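Local structure of geranyltranstransferase (Thermotoga neapolitana, 4WK5) at residues Arg77-Val85 against Leu189-Leu200. The protein probably acts as a magnesium-dependent prenyltransferase of the FPP/GGPP synthase family, joining isoprenoid diphosphates into longer chains. Residues are numbered along the deposited sequence; the frame is centred on the assembly and turned at random. Where two conformers were deposited one is given.
Sequences RLVDVAVAV and LFAFCFSAPFLL
Val-85 and Val-81 face Leu-189, Phe-192, Cys-193, Ala-196 and Leu-200 where helices 75-96 and 175-201 pack antiparallel in the all-helical isoprenoid synthase fold, their local axes 10.5 Å apart at 159°. The branches of Val-85 divide the work. With CG1 anti to the backbone N (chi1 167°), that methyl lies 3.8 Å from Leu-189 CD1 and equally close to Cys-193 SG, while CG2 meets the Phe-192 ring at its edge, 3.7 Å from CD2. Were Val-85 an alanine, both methyls would go, which would probably open a gap beside Leu-189 and Cys-193 and take away the packing at the edge of the Phe-192 ring. One turn earlier, Val-81 CG1 touches both Ala-196 CB and Phe-192 CE2, and CG2 packs 3.9 Å from Leu-200 CD1. Another turn toward the start of the helix, Leu-78 crosses Pro-197 at about a right angle, Leu-78 CD1 resting 4.0 Å from Pro-197 CB. Pro-197 has no N-H to give, and the helix kinks there. Beyond this apolar layer, Phe-149 packs edge-to-face with Phe-192, and Ile-137 of helix 119-138 also touches that side chain. Within its own helix, Phe-192 carries Ala-196 CB over one face, 3.8 Å above the ring plane and displaced toward the rim.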
ATOM      1  N   ARG A  77      -3.314  -1.286 -21.856  0.51 44.47           N
ATOM      2  CA  ARG A  77      -3.910  -1.544 -20.550  0.51 43.53           C
ATOM      3  C   ARG A  77      -3.303  -2.798 -19.928  0.51 38.29           C
ATOM      4  O   ARG A  77      -3.177  -2.901 -18.708  0.51 34.21           O
ATOM      5  CB  ARG A  77      -5.431  -1.690 -20.662  0.51 46.67           C
ATOM      6  CG  ARG A  77      -6.169  -0.390 -20.951  0.51 48.23           C
ATOM      7  CD  ARG A  77      -7.669  -0.557 -20.755  0.51 46.44           C
ATOM      8  NE  ARG A  77      -8.273   0.614 -20.124  0.51 49.59           N
ATOM      9  CZ  ARG A  77      -9.123   1.438 -20.729  0.51 50.57           C
ATOM     10  NH1 ARG A  77      -9.623   2.477 -20.070  0.51 49.87           N
ATOM     11  NH2 ARG A  77      -9.479   1.224 -21.986  0.51 52.87           N
ATOM     12  N   LEU A  78      -2.928  -3.746 -20.776  1.00 33.83           N
ATOM     13  CA  LEU A  78      -2.308  -4.983 -20.317  1.00 30.18           C
ATOM     14  C   LEU A  78      -0.936  -4.673 -19.699  1.00 26.17           C
ATOM     15  O   LEU A  78      -0.578  -5.201 -18.640  1.00 25.51           O
ATOM     16  CB  LEU A  78      -2.174  -5.969 -21.480  1.00 31.82           C
ATOM     17  CG  LEU A  78      -2.140  -7.480 -21.273  1.00 37.41           C
ATOM     18  CD1 LEU A  78      -3.394  -7.980 -20.571  1.00 32.77           C
ATOM     19  CD2 LEU A  78      -1.970  -8.157 -22.628  1.00 33.05           C
ATOM     20  N   VAL A  79      -0.172  -3.811 -20.367  1.00 24.88           N
ATOM     21  CA  VAL A  79       1.159  -3.441 -19.875  1.00 28.01           C
ATOM     22  C   VAL A  79       1.064  -2.783 -18.501  1.00 27.31           C
ATOM     23  O   VAL A  79       1.852  -3.093 -17.605  1.00 24.61           O
ATOM     24  CB  VAL A  79       1.882  -2.500 -20.863  1.00 28.38           C
ATOM     25  CG1 VAL A  79       3.121  -1.877 -20.217  1.00 33.71           C
ATOM     26  CG2 VAL A  79       2.243  -3.254 -22.141  1.00 33.31           C
ATOM     27  N   ASP A  80       0.080  -1.899 -18.331  1.00 29.76           N
ATOM     28  CA  ASP A  80      -0.173  -1.250 -17.042  1.00 35.41           C
ATOM     29  C   ASP A  80      -0.391  -2.245 -15.908  1.00 26.89           C
ATOM     30  O   ASP A  80       0.207  -2.102 -14.832  1.00 27.04           O
ATOM     31  CB  ASP A  80      -1.388  -0.323 -17.128  1.00 39.07           C
ATOM     32  CG  ASP A  80      -1.114   0.925 -17.938  1.00 39.57           C
ATOM     33  OD1 ASP A  80       0.070   1.285 -18.098  1.00 38.88           O
ATOM     34  OD2 ASP A  80      -2.094   1.542 -18.406  1.00 46.28           O
ATOM     35  N   VAL A  81      -1.240  -3.245 -16.156  1.00 25.31           N
ATOM     36  CA  VAL A  81      -1.526  -4.291 -15.186  1.00 23.33           C
ATOM     37  C   VAL A  81      -0.269  -5.105 -14.913  1.00 22.43           C
ATOM     38  O   VAL A  81       0.051  -5.381 -13.753  1.00 19.16           O
ATOM     39  CB  VAL A  81      -2.666  -5.239 -15.670  1.00 24.38           C
ATOM     40  CG1 VAL A  81      -2.878  -6.392 -14.701  1.00 24.95           C
ATOM     41  CG2 VAL A  81      -3.958  -4.449 -15.847  1.00 30.96           C
ATOM     42  N   ALA A  82       0.439  -5.495 -15.978  1.00 19.40           N
ATOM     43  CA  ALA A  82       1.629  -6.313 -15.797  1.00 17.65           C
ATOM     44  C   ALA A  82       2.673  -5.602 -14.941  1.00 19.95           C
ATOM     45  O   ALA A  82       3.218  -6.196 -14.021  1.00 19.30           O
ATOM     46  CB  ALA A  82       2.232  -6.714 -17.153  1.00 18.11           C
ATOM     47  N   VAL A  83       2.947  -4.337 -15.238  1.00 21.15           N
ATOM     48  CA  VAL A  83       3.952  -3.613 -14.457  1.00 21.48           C
ATOM     49  C   VAL A  83       3.480  -3.379 -13.027  1.00 21.45           C
ATOM     50  O   VAL A  83       4.280  -3.483 -12.094  1.00 20.20           O
ATOM     51  CB  VAL A  83       4.336  -2.284 -15.136  1.00 31.53           C
ATOM     52  CG1 VAL A  83       5.285  -1.497 -14.262  1.00 29.56           C
ATOM     53  CG2 VAL A  83       4.986  -2.580 -16.472  1.00 32.12           C
ATOM     54  N   ALA A  84       2.186  -3.112 -12.839  1.00 19.14           N
ATOM     55  CA  ALA A  84       1.630  -2.995 -11.483  1.00 22.70           C
ATOM     56  C   ALA A  84       1.889  -4.253 -10.663  1.00 18.93           C
ATOM     57  O   ALA A  84       2.319  -4.177  -9.509  1.00 18.31           O
ATOM     58  CB  ALA A  84       0.138  -2.702 -11.531  1.00 20.82           C
ATOM     59  N   VAL A  85       1.644  -5.418 -11.264  1.00 16.78           N
ATOM     60  CA  VAL A  85       1.835  -6.664 -10.547  1.00 17.62           C
ATOM     61  C   VAL A  85       3.310  -6.812 -10.176  1.00 16.64           C
ATOM     62  O   VAL A  85       3.653  -7.239  -9.069  1.00 17.95           O
ATOM     63  CB  VAL A  85       1.348  -7.866 -11.388  1.00 21.93           C
ATOM     64  CG1 VAL A  85       1.834  -9.170 -10.802  1.00 28.51           C
ATOM     65  CG2 VAL A  85      -0.193  -7.846 -11.479  1.00 17.72           C
ATOM     66  N   LEU A 189      -1.577 -13.725  -6.013  1.00 18.09           N
ATOM     67  CA  LEU A 189      -1.067 -12.806  -7.024  1.00 17.65           C
ATOM     68  C   LEU A 189      -1.044 -13.490  -8.393  1.00 17.71           C
ATOM     69  O   LEU A 189      -1.300 -12.847  -9.414  1.00 18.64           O
ATOM     70  CB  LEU A 189       0.328 -12.279  -6.670  1.00 19.27           C
ATOM     71  CG  LEU A 189       0.876 -11.142  -7.549  1.00 19.79           C
ATOM     72  CD1 LEU A 189      -0.111  -9.981  -7.657  1.00 20.13           C
ATOM     73  CD2 LEU A 189       2.193 -10.647  -6.931  1.00 19.30           C
ATOM     74  N   PHE A 190      -0.755 -14.788  -8.430  1.00 17.36           N
ATOM     75  CA  PHE A 190      -0.836 -15.496  -9.714  1.00 19.77           C
ATOM     76  C   PHE A 190      -2.278 -15.594 -10.189  1.00 20.82           C
ATOM     77  O   PHE A 190      -2.544 -15.501 -11.380  1.00 19.66           O
ATOM     78  CB  PHE A 190      -0.200 -16.889  -9.618  1.00 18.55           C
ATOM     79  CG  PHE A 190       1.307 -16.870  -9.748  1.00 22.79           C
ATOM     80  CD1 PHE A 190       1.909 -16.644 -10.984  1.00 24.55           C
ATOM     81  CD2 PHE A 190       2.115 -17.074  -8.637  1.00 19.46           C
ATOM     82  CE1 PHE A 190       3.302 -16.621 -11.103  1.00 24.98           C
ATOM     83  CE2 PHE A 190       3.493 -17.053  -8.742  1.00 22.37           C
ATOM     84  CZ  PHE A 190       4.095 -16.830  -9.982  1.00 23.44           C
ATOM     85  N   ALA A 191      -3.223 -15.766  -9.268  1.00 18.52           N
ATOM     86  CA  ALA A 191      -4.625 -15.805  -9.669  1.00 20.23           C
ATOM     87  C   ALA A 191      -5.015 -14.477 -10.327  1.00 20.13           C
ATOM     88  O   ALA A 191      -5.780 -14.440 -11.305  1.00 20.14           O
ATOM     89  CB  ALA A 191      -5.516 -16.095  -8.467  1.00 22.43           C
ATOM     90  N   PHE A 192      -4.486 -13.381  -9.782  1.00 18.04           N
ATOM     91  CA  PHE A 192      -4.772 -12.067 -10.333  1.00 16.81           C
ATOM     92  C   PHE A 192      -4.158 -11.923 -11.725  1.00 19.58           C
ATOM     93  O   PHE A 192      -4.754 -11.282 -12.597  1.00 21.10           O
ATOM     94  CB  PHE A 192      -4.266 -10.956  -9.401  1.00 17.21           C
ATOM     95  CG  PHE A 192      -4.562  -9.571  -9.902  1.00 17.18           C
ATOM     96  CD1 PHE A 192      -5.818  -9.004  -9.714  1.00 17.19           C
ATOM     97  CD2 PHE A 192      -3.589  -8.836 -10.574  1.00 17.87           C
ATOM     98  CE1 PHE A 192      -6.091  -7.717 -10.184  1.00 20.10           C
ATOM     99  CE2 PHE A 192      -3.858  -7.556 -11.042  1.00 20.38           C
ATOM    100  CZ  PHE A 192      -5.105  -6.999 -10.846  1.00 20.40           C
ATOM    101  N   CYS A 193      -2.992 -12.529 -11.945  1.00 18.33           N
ATOM    102  CA  CYS A 193      -2.363 -12.479 -13.274  1.00 17.67           C
ATOM    103  C   CYS A 193      -3.251 -13.107 -14.340  1.00 20.80           C
ATOM    104  O   CYS A 193      -3.233 -12.665 -15.477  1.00 21.00           O
ATOM    105  CB  CYS A 193      -1.001 -13.173 -13.285  1.00 21.29           C
ATOM    106  SG  CYS A 193       0.250 -12.318 -12.323  1.00 22.60           S
ATOM    107  N   PHE A 194      -4.006 -14.145 -13.974  1.00 22.24           N
ATOM    108  CA  PHE A 194      -5.007 -14.738 -14.868  1.00 23.20           C
ATOM    109  C   PHE A 194      -6.318 -13.944 -14.915  1.00 31.62           C
ATOM    110  O   PHE A 194      -6.889 -13.742 -15.987  1.00 37.63           O
ATOM    111  CB  PHE A 194      -5.303 -16.181 -14.434  1.00 25.64           C
ATOM    112  CG  PHE A 194      -4.265 -17.173 -14.866  1.00 26.43           C
ATOM    113  CD1 PHE A 194      -4.340 -17.767 -16.118  1.00 38.58           C
ATOM    114  CD2 PHE A 194      -3.235 -17.545 -14.019  1.00 24.23           C
ATOM    115  CE1 PHE A 194      -3.391 -18.689 -16.517  1.00 38.52           C
ATOM    116  CE2 PHE A 194      -2.284 -18.469 -14.413  1.00 40.13           C
ATOM    117  CZ  PHE A 194      -2.363 -19.044 -15.661  1.00 33.33           C
ATOM    118  N   SER A 195      -6.793 -13.509 -13.751  1.00 25.00           N
ATOM    119  CA  SER A 195      -8.073 -12.799 -13.631  1.00 29.54           C
ATOM    120  C   SER A 195      -8.100 -11.464 -14.369  1.00 31.05           C
ATOM    121  O   SER A 195      -9.068 -11.134 -15.063  1.00 30.04           O
ATOM    122  CB  SER A 195      -8.400 -12.538 -12.151  1.00 33.28           C
ATOM    123  OG  SER A 195      -8.594 -13.741 -11.441  1.00 45.19           O
ATOM    124  N   ALA A 196      -7.035 -10.691 -14.200  1.00 24.89           N
ATOM    125  CA  ALA A 196      -7.016  -9.308 -14.671  1.00 23.41           C
ATOM    126  C   ALA A 196      -7.223  -9.181 -16.190  1.00 25.38           C
ATOM    127  O   ALA A 196      -8.030  -8.357 -16.619  1.00 26.55           O
ATOM    128  CB  ALA A 196      -5.709  -8.623 -14.244  1.00 24.58           C
ATOM    129  N   PRO A 197      -6.522  -9.996 -17.014  1.00 26.71           N
ATOM    130  CA  PRO A 197      -6.798  -9.839 -18.447  1.00 24.01           C
ATOM    131  C   PRO A 197      -8.237 -10.201 -18.804  1.00 23.70           C
ATOM    132  O   PRO A 197      -8.820  -9.567 -19.685  1.00 27.42           O
ATOM    133  CB  PRO A 197      -5.825 -10.826 -19.115  1.00 26.38           C
ATOM    134  CG  PRO A 197      -4.768 -11.076 -18.111  1.00 26.77           C
ATOM    135  CD  PRO A 197      -5.437 -10.965 -16.771  1.00 29.00           C
ATOM    136  N   PHE A 198      -8.793 -11.219 -18.146  1.00 26.53           N
ATOM    137  CA  PHE A 198     -10.174 -11.619 -18.421  1.00 30.70           C
ATOM    138  C   PHE A 198     -11.134 -10.493 -18.027  1.00 32.41           C
ATOM    139  O   PHE A 198     -12.146 -10.269 -18.696  1.00 35.26           O
ATOM    140  CB  PHE A 198     -10.527 -12.923 -17.694  1.00 28.58           C
ATOM    141  CG  PHE A 198     -10.107 -14.164 -18.435  1.00 24.79           C
ATOM    142  CD1 PHE A 198      -8.766 -14.491 -18.572  1.00 25.81           C
ATOM    143  CD2 PHE A 198     -11.052 -14.997 -19.010  1.00 36.14           C
ATOM    144  CE1 PHE A 198      -8.376 -15.628 -19.261  1.00 27.95           C
ATOM    145  CE2 PHE A 198     -10.674 -16.130 -19.694  1.00 35.76           C
ATOM    146  CZ  PHE A 198      -9.335 -16.449 -19.822  1.00 35.49           C
ATOM    147  N   LEU A 199     -10.807  -9.770 -16.958  1.00 32.06           N
ATOM    148  CA  LEU A 199     -11.595  -8.598 -16.570  1.00 34.90           C
ATOM    149  C   LEU A 199     -11.513  -7.510 -17.638  1.00 38.16           C
ATOM    150  O   LEU A 199     -12.527  -6.914 -18.006  1.00 44.51           O
ATOM    151  CB  LEU A 199     -11.129  -8.041 -15.215  1.00 32.14           C
ATOM    152  CG  LEU A 199     -11.723  -8.731 -13.981  1.00 40.79           C
ATOM    153  CD1 LEU A 199     -10.952  -8.370 -12.715  1.00 41.93           C
ATOM    154  CD2 LEU A 199     -13.206  -8.392 -13.835  1.00 46.55           C
ATOM    155  N   LEU A 200     -10.307  -7.260 -18.137  1.00 32.17           N
ATOM    156  CA  LEU A 200     -10.099  -6.254 -19.177  1.00 33.99           C
ATOM    157  C   LEU A 200     -10.879  -6.576 -20.450  1.00 40.18           C
ATOM    158  O   LEU A 200     -11.330  -5.670 -21.153  1.00 41.03           O
ATOM    159  CB  LEU A 200      -8.613  -6.119 -19.506  1.00 32.33           C
ATOM    160  CG  LEU A 200      -7.718  -5.636 -18.364  1.00 36.38           C
ATOM    161  CD1 LEU A 200      -6.285  -5.465 -18.827  1.00 39.15           C
ATOM    162  CD2 LEU A 200      -8.254  -4.339 -17.827  1.00 40.11           C
TER